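Aromatic amino acid exporter YddG (Starkeya novella, PDB 5I20) exports amino acids of many kinds, among them threonine, methionine, lysine and glutamate, across the bacterial inner membrane. Local coordinates at residues 250-255 against 265-270; 12-17 against 244-249. One frame throughout, in Å; residues are numbered along the deposited sequence.

Contact 1: 250-255 against 265-270; sequences LSTLLL and GALAIA. With OLC ((2R)-2,3-dihydroxypropyl (9Z)-octadec-9-enoate), chain I.
In the helical hairpin that ends the transmembrane bundle, helix 246-258 turns back through a short loop into helix 265-282, and Leu267 bridges the two legs by touching Thr252 and Leu253. Its CG stands anti to the backbone N (chi1 -172°), and the two methyls at the fork take different partners. Leu267 CD2 lies 3.8 Å from Thr252 CG2, the two side chains sliding past each other in opposite directions. Leu267 CD1 instead meets Leu253 CD2 at 3.6 Å, where the side chains cross at about a right angle. A monoolein chain lies against the same methyl, its C6 3.6 Å from Leu267 CD1, and continues along to Ala268 CB, 3.7 Å from its C3. Thr252 OG1 turns back to hydrogen-bond Pro248 O, one helical turn earlier, and its methyl, anti to the backbone N, faces Leu267. Were Leu267 an alanine, both methyls of the fork would be gone, and a gap would probably open between the hairpin legs, with Thr252 CG2 and Leu253 CD2 left without their partner. No hydrogen bond spans the segments. Helix 119-136 packs against the pair through Leu135, which touches both Thr252 and Leu267.

Contact 2: 12-17 against 244-249; sequences TAILLW and SYAAPV. With OLC ((2R)-2,3-dihydroxypropyl (9Z)-octadec-9-enoate), chain G; OLC ((2R)-2,3-dihydroxypropyl (9Z)-octadec-9-enoate), chain J.
Ile14 reaches from helix 3-17 to the start of helix 246-258, dividing its two branches between Ser244 and Ala247. The backbones come close here, with 5.8 Å between Ile14 CA and Ala247 CA. With CG1 anti to the carbonyl carbon (chi1 -58°) and the chain extended beyond it (chi2 167°), Ile14 CD1 arrives at Ser244, 3.7 Å from its backbone N and about as far from OG. The other branch, Ile14 CG2, stands anti to the backbone N and rests 4.0 Å from Ala247 CB, with Ala246 CB more loosely placed at 4.4 Å. Ser244 OG is hydrogen-bonded to the carbonyl oxygen of Leu240, so towards Ile14 it acts as a packing surface. One turn along, the Trp17 indole lies between unlike groups: Ala13 O sits 3.0 Å above one face, offset toward the rim, and C9 of a monoolein chain lies 3.4 Å above the centre of the opposite face. Trp17 NE1 hydrogen-bonds Pro220 O, which helps fix the ring's rotation, and Trp228 and Trp163 also meet it. Across the segments the contact is van der Waals packing, an aliphatic side chain against a serine and two alanines: close packing, with no hydrogen bond, joins the two EamA-like regions at this buried point.

Followed from the N terminus, the chain leaves 12-17 in the first EamA-like region and passes through 226 residues before 244-249 closes contact 2, the long-range join between the two EamA-like regions. Helix 246-258 then carries straight on into 250-255, and only nine residues separate this from 265-270, which closes contact 1 as a local hairpin. The loops thus follow in series, neither nesting nor crossing, with one helix serving both. Their centres lie 12 Å apart, and side chains pack between them: Leu250 CD1 is 3.7 Å from Leu15 CD2, and Ala270 CB is 3.9 Å from Val249 CG2. Helix 246-258 thereby ties helix 3-17 to helix 265-282.

Contact 1: 250-255 against 265-270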
loop_
_atom_site.group_PDB
_atom_site.type_symbol
_atom_site.label_atom_id
_atom_site.label_comp_id
_atom_site.label_asym_id
_atom_site.label_seq_id
_atom_site.Cartn_x
_atom_site.Cartn_y
_atom_site.Cartn_z
ATOM N N LEU A 250 -7.986 2.304 -10.233
ATOM C CA LEU A 250 -8.104 3.742 -10.050
ATOM C C LEU A 250 -6.836 4.444 -10.525
ATOM O O LEU A 250 -6.898 5.538 -11.083
ATOM C CB LEU A 250 -8.391 4.076 -8.583
ATOM C CG LEU A 250 -9.803 3.744 -8.092
ATOM C CD1 LEU A 250 -9.916 3.933 -6.591
ATOM C CD2 LEU A 250 -10.840 4.596 -8.816
ATOM N N SER A 251 -5.690 3.801 -10.313
ATOM C CA SER A 251 -4.409 4.348 -10.749
ATOM C C SER A 251 -4.384 4.538 -12.262
ATOM O O SER A 251 -3.994 5.594 -12.760
ATOM C CB SER A 251 -3.259 3.438 -10.312
ATOM O OG SER A 251 -2.000 3.984 -10.662
ATOM N N THR A 252 -4.816 3.512 -12.987
ATOM C CA THR A 252 -4.864 3.568 -14.442
ATOM C C THR A 252 -5.890 4.590 -14.926
ATOM O O THR A 252 -5.646 5.311 -15.894
ATOM C CB THR A 252 -5.195 2.191 -15.043
ATOM O OG1 THR A 252 -4.257 1.222 -14.558
ATOM C CG2 THR A 252 -5.132 2.239 -16.560
ATOM N N LEU A 253 -7.035 4.650 -14.250
ATOM C CA LEU A 253 -8.060 5.641 -14.575
ATOM C C LEU A 253 -7.524 7.067 -14.434
ATOM O O LEU A 253 -7.895 7.952 -15.203
ATOM C CB LEU A 253 -9.296 5.460 -13.688
ATOM C CG LEU A 253 -10.213 4.263 -13.964
ATOM C CD1 LEU A 253 -11.291 4.150 -12.893
ATOM C CD2 LEU A 253 -10.845 4.379 -15.339
ATOM N N LEU A 254 -6.653 7.286 -13.453
ATOM C CA LEU A 254 -6.069 8.606 -13.238
ATOM C C LEU A 254 -5.153 8.989 -14.389
ATOM O O LEU A 254 -5.205 10.113 -14.885
ATOM C CB LEU A 254 -5.298 8.655 -11.919
ATOM C CG LEU A 254 -6.122 8.893 -10.653
ATOM C CD1 LEU A 254 -5.225 8.867 -9.423
ATOM C CD2 LEU A 254 -6.869 10.216 -10.747
ATOM N N LEU A 255 -4.315 8.045 -14.806
ATOM C CA LEU A 255 -3.397 8.259 -15.917
ATOM C C LEU A 255 -4.143 8.515 -17.224
ATOM O O LEU A 255 -3.718 9.341 -18.034
ATOM C CB LEU A 255 -2.462 7.059 -16.074
ATOM C CG LEU A 255 -1.552 6.752 -14.884
ATOM C CD1 LEU A 255 -0.682 5.544 -15.178
ATOM C CD2 LEU A 255 -0.696 7.963 -14.541
ATOM N N GLY A 265 -9.517 -2.228 -23.443
ATOM C CA GLY A 265 -10.403 -3.307 -23.054
ATOM C C GLY A 265 -9.990 -3.908 -21.723
ATOM O O GLY A 265 -10.834 -4.245 -20.891
ATOM N N ALA A 266 -8.681 -4.025 -21.520
ATOM C CA ALA A 266 -8.138 -4.579 -20.285
ATOM C C ALA A 266 -8.551 -3.741 -19.082
ATOM O O ALA A 266 -8.796 -4.268 -17.998
ATOM C CB ALA A 266 -6.620 -4.672 -20.367
ATOM N N LEU A 267 -8.619 -2.430 -19.281
ATOM C CA LEU A 267 -9.037 -1.518 -18.229
ATOM C C LEU A 267 -10.527 -1.702 -17.933
ATOM O O LEU A 267 -10.946 -1.687 -16.775
ATOM C CB LEU A 267 -8.723 -0.073 -18.633
ATOM C CG LEU A 267 -8.903 1.059 -17.614
ATOM C CD1 LEU A 267 -10.305 1.638 -17.688
ATOM C CD2 LEU A 267 -8.578 0.601 -16.196
ATOM N N ALA A 268 -11.320 -1.884 -18.985
ATOM C CA ALA A 268 -12.754 -2.103 -18.829
ATOM C C ALA A 268 -13.037 -3.400 -18.071
ATOM O O ALA A 268 -13.871 -3.425 -17.167
ATOM C CB ALA A 268 -13.444 -2.122 -20.189
ATOM N N ILE A 269 -12.333 -4.468 -18.439
ATOM C CA ILE A 269 -12.491 -5.764 -17.787
ATOM C C ILE A 269 -12.067 -5.704 -16.318
ATOM O O ILE A 269 -12.748 -6.252 -15.450
ATOM C CB ILE A 269 -11.678 -6.861 -18.512
ATOM C CG1 ILE A 269 -12.224 -7.087 -19.925
ATOM C CG2 ILE A 269 -11.711 -8.165 -17.736
ATOM C CD1 ILE A 269 -13.614 -7.681 -19.955
ATOM N N ALA A 270 -10.955 -5.028 -16.042
ATOM C CA ALA A 270 -10.478 -4.873 -14.668
ATOM C C ALA A 270 -11.490 -4.099 -13.828
ATOM O O ALA A 270 -11.755 -4.454 -12.680
ATOM C CB ALA A 270 -9.126 -4.182 -14.643
HETATM C C9 OLC I . -15.284 3.745 -15.799
HETATM C C8 OLC I . -15.582 2.854 -16.958
HETATM C C7 OLC I . -14.370 2.052 -17.292
HETATM C C6 OLC I . -13.667 2.655 -18.461
HETATM C C5 OLC I . -13.588 1.657 -19.566
HETATM C C4 OLC I . -12.816 2.228 -20.707
HETATM C C3 OLC I . -12.449 1.145 -21.664
HETATM C C2 OLC I . -13.252 1.271 -22.914
#

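Contact 2: 12-17 against 244-249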
loop_
_atom_site.group_PDB
_atom_site.type_symbol
_atom_site.label_atom_id
_atom_site.label_comp_id
_atom_site.label_asym_id
_atom_site.label_seq_id
_atom_site.Cartn_x
_atom_site.Cartn_y
_atom_site.Cartn_z
ATOM N N THR A 12 -9.702 5.540 2.163
ATOM C CA THR A 12 -9.048 6.759 1.709
ATOM C C THR A 12 -7.554 6.510 1.479
ATOM O O THR A 12 -6.939 7.164 0.636
ATOM C CB THR A 12 -9.246 7.928 2.702
ATOM O OG1 THR A 12 -8.695 7.593 3.979
ATOM C CG2 THR A 12 -10.730 8.249 2.861
ATOM N N ALA A 13 -6.978 5.559 2.212
ATOM C CA ALA A 13 -5.590 5.158 1.981
ATOM C C ALA A 13 -5.439 4.546 0.593
ATOM O O ALA A 13 -4.470 4.816 -0.118
ATOM C CB ALA A 13 -5.127 4.170 3.043
ATOM N N ILE A 14 -6.411 3.719 0.223
ATOM C CA ILE A 14 -6.444 3.091 -1.090
ATOM C C ILE A 14 -6.584 4.141 -2.191
ATOM O O ILE A 14 -5.982 4.018 -3.259
ATOM C CB ILE A 14 -7.595 2.073 -1.183
ATOM C CG1 ILE A 14 -7.429 1.005 -0.099
ATOM C CG2 ILE A 14 -7.654 1.444 -2.565
ATOM C CD1 ILE A 14 -8.655 0.130 0.105
ATOM N N LEU A 15 -7.376 5.176 -1.924
ATOM C CA LEU A 15 -7.521 6.286 -2.860
ATOM C C LEU A 15 -6.206 7.044 -3.023
ATOM O O LEU A 15 -5.815 7.385 -4.135
ATOM C CB LEU A 15 -8.620 7.243 -2.399
ATOM C CG LEU A 15 -10.049 6.700 -2.422
ATOM C CD1 LEU A 15 -11.025 7.732 -1.880
ATOM C CD2 LEU A 15 -10.434 6.278 -3.832
ATOM N N LEU A 16 -5.522 7.298 -1.910
ATOM C CA LEU A 16 -4.270 8.049 -1.942
ATOM C C LEU A 16 -3.145 7.245 -2.595
ATOM O O LEU A 16 -2.305 7.807 -3.294
ATOM C CB LEU A 16 -3.869 8.483 -0.527
ATOM C CG LEU A 16 -4.698 9.626 0.076
ATOM C CD1 LEU A 16 -4.409 9.785 1.558
ATOM C CD2 LEU A 16 -4.436 10.936 -0.661
ATOM N N TRP A 17 -3.136 5.933 -2.380
ATOM C CA TRP A 17 -2.124 5.073 -2.991
ATOM C C TRP A 17 -2.363 4.908 -4.490
ATOM O O TRP A 17 -1.458 4.531 -5.230
ATOM C CB TRP A 17 -2.093 3.708 -2.299
ATOM C CG TRP A 17 -1.599 3.786 -0.885
ATOM C CD1 TRP A 17 -0.726 4.701 -0.372
ATOM C CD2 TRP A 17 -1.966 2.927 0.202
ATOM N NE1 TRP A 17 -0.517 4.460 0.964
ATOM C CE2 TRP A 17 -1.269 3.378 1.342
ATOM C CE3 TRP A 17 -2.813 1.821 0.321
ATOM C CZ2 TRP A 17 -1.394 2.761 2.587
ATOM C CZ3 TRP A 17 -2.934 1.208 1.555
ATOM C CH2 TRP A 17 -2.228 1.681 2.672
ATOM N N SER A 244 -8.681 -3.103 -1.718
ATOM C CA SER A 244 -7.340 -2.656 -2.090
ATOM C C SER A 244 -7.027 -2.907 -3.571
ATOM O O SER A 244 -6.231 -2.183 -4.161
ATOM C CB SER A 244 -6.292 -3.327 -1.200
ATOM O OG SER A 244 -6.341 -2.792 0.114
ATOM N N TYR A 245 -7.667 -3.903 -4.185
ATOM C CA TYR A 245 -7.487 -4.114 -5.626
ATOM C C TYR A 245 -8.147 -3.019 -6.470
ATOM O O TYR A 245 -8.117 -3.077 -7.695
ATOM C CB TYR A 245 -8.023 -5.485 -6.055
ATOM C CG TYR A 245 -7.093 -6.619 -5.704
ATOM C CD1 TYR A 245 -5.769 -6.614 -6.130
ATOM C CD2 TYR A 245 -7.528 -7.680 -4.921
ATOM C CE1 TYR A 245 -4.910 -7.641 -5.801
ATOM C CE2 TYR A 245 -6.678 -8.712 -4.584
ATOM C CZ TYR A 245 -5.369 -8.688 -5.026
ATOM O OH TYR A 245 -4.517 -9.714 -4.690
ATOM N N ALA A 246 -8.745 -2.024 -5.825
ATOM C CA ALA A 246 -9.254 -0.878 -6.564
ATOM C C ALA A 246 -8.107 0.053 -6.945
ATOM O O ALA A 246 -8.205 0.798 -7.917
ATOM C CB ALA A 246 -10.300 -0.130 -5.756
ATOM N N ALA A 247 -7.017 -0.004 -6.184
ATOM C CA ALA A 247 -5.883 0.895 -6.397
ATOM C C ALA A 247 -5.259 0.783 -7.797
ATOM O O ALA A 247 -5.015 1.809 -8.427
ATOM C CB ALA A 247 -4.817 0.674 -5.321
ATOM N N PRO A 248 -4.998 -0.447 -8.295
ATOM C CA PRO A 248 -4.460 -0.507 -9.663
ATOM C C PRO A 248 -5.419 0.037 -10.718
ATOM O O PRO A 248 -4.979 0.686 -11.666
ATOM C CB PRO A 248 -4.222 -2.004 -9.881
ATOM C CG PRO A 248 -4.033 -2.553 -8.509
ATOM C CD PRO A 248 -4.984 -1.775 -7.654
ATOM N N VAL A 249 -6.713 -0.222 -10.553
ATOM C CA VAL A 249 -7.715 0.256 -11.501
ATOM C C VAL A 249 -7.858 1.772 -11.442
ATOM O O VAL A 249 -7.859 2.446 -12.472
ATOM C CB VAL A 249 -9.091 -0.390 -11.241
ATOM C CG1 VAL A 249 -10.145 0.229 -12.146
ATOM C CG2 VAL A 249 -9.018 -1.890 -11.452
HETATM C C10 OLC G . 0.864 -0.651 -0.100
HETATM C C9 OLC G . 0.783 0.791 0.266
HETATM C C11 OLC G . 2.195 -1.316 -0.138
HETATM C C8 OLC G . 2.026 1.556 0.564
HETATM C C16 OLC G . 3.149 -1.822 -5.077
HETATM C C12 OLC G . 2.180 -2.417 -1.143
HETATM C C7 OLC G . 2.418 2.391 -0.607
HETATM C C15 OLC G . 4.118 -2.163 -3.993
HETATM C C13 OLC G . 3.562 -2.632 -1.662
HETATM C C6 OLC G . 3.639 3.182 -0.272
HETATM C C14 OLC G . 3.504 -3.151 -3.058
HETATM C C5 OLC G . 4.731 2.852 -1.233
HETATM C C4 OLC G . 5.793 3.899 -1.174
HETATM C C3 OLC G . 6.779 3.676 -2.273
HETATM C C2 OLC G . 7.718 4.833 -2.341
HETATM C C10 OLC J . -8.632 10.955 -0.474
HETATM C C9 OLC J . -8.840 11.039 1.001
HETATM C C11 OLC J . -7.881 12.037 -1.174
HETATM C C8 OLC J . -8.207 12.152 1.767
HETATM C C7 OLC J . -9.123 12.596 2.857
HETATM C C6 OLC J . -9.223 11.537 3.902
HETATM C C5 OLC J . -9.038 12.155 5.246
HETATM C C4 OLC J . -10.169 11.782 6.144
HETATM C C3 OLC J . -9.699 11.842 7.558
HETATM C C2 OLC J . -10.865 12.007 8.472
HETATM C C1 OLC J . -10.481 11.584 9.850
HETATM O O19 OLC J . -11.456 11.244 10.757
HETATM O O20 OLC J . -9.301 11.487 10.154
#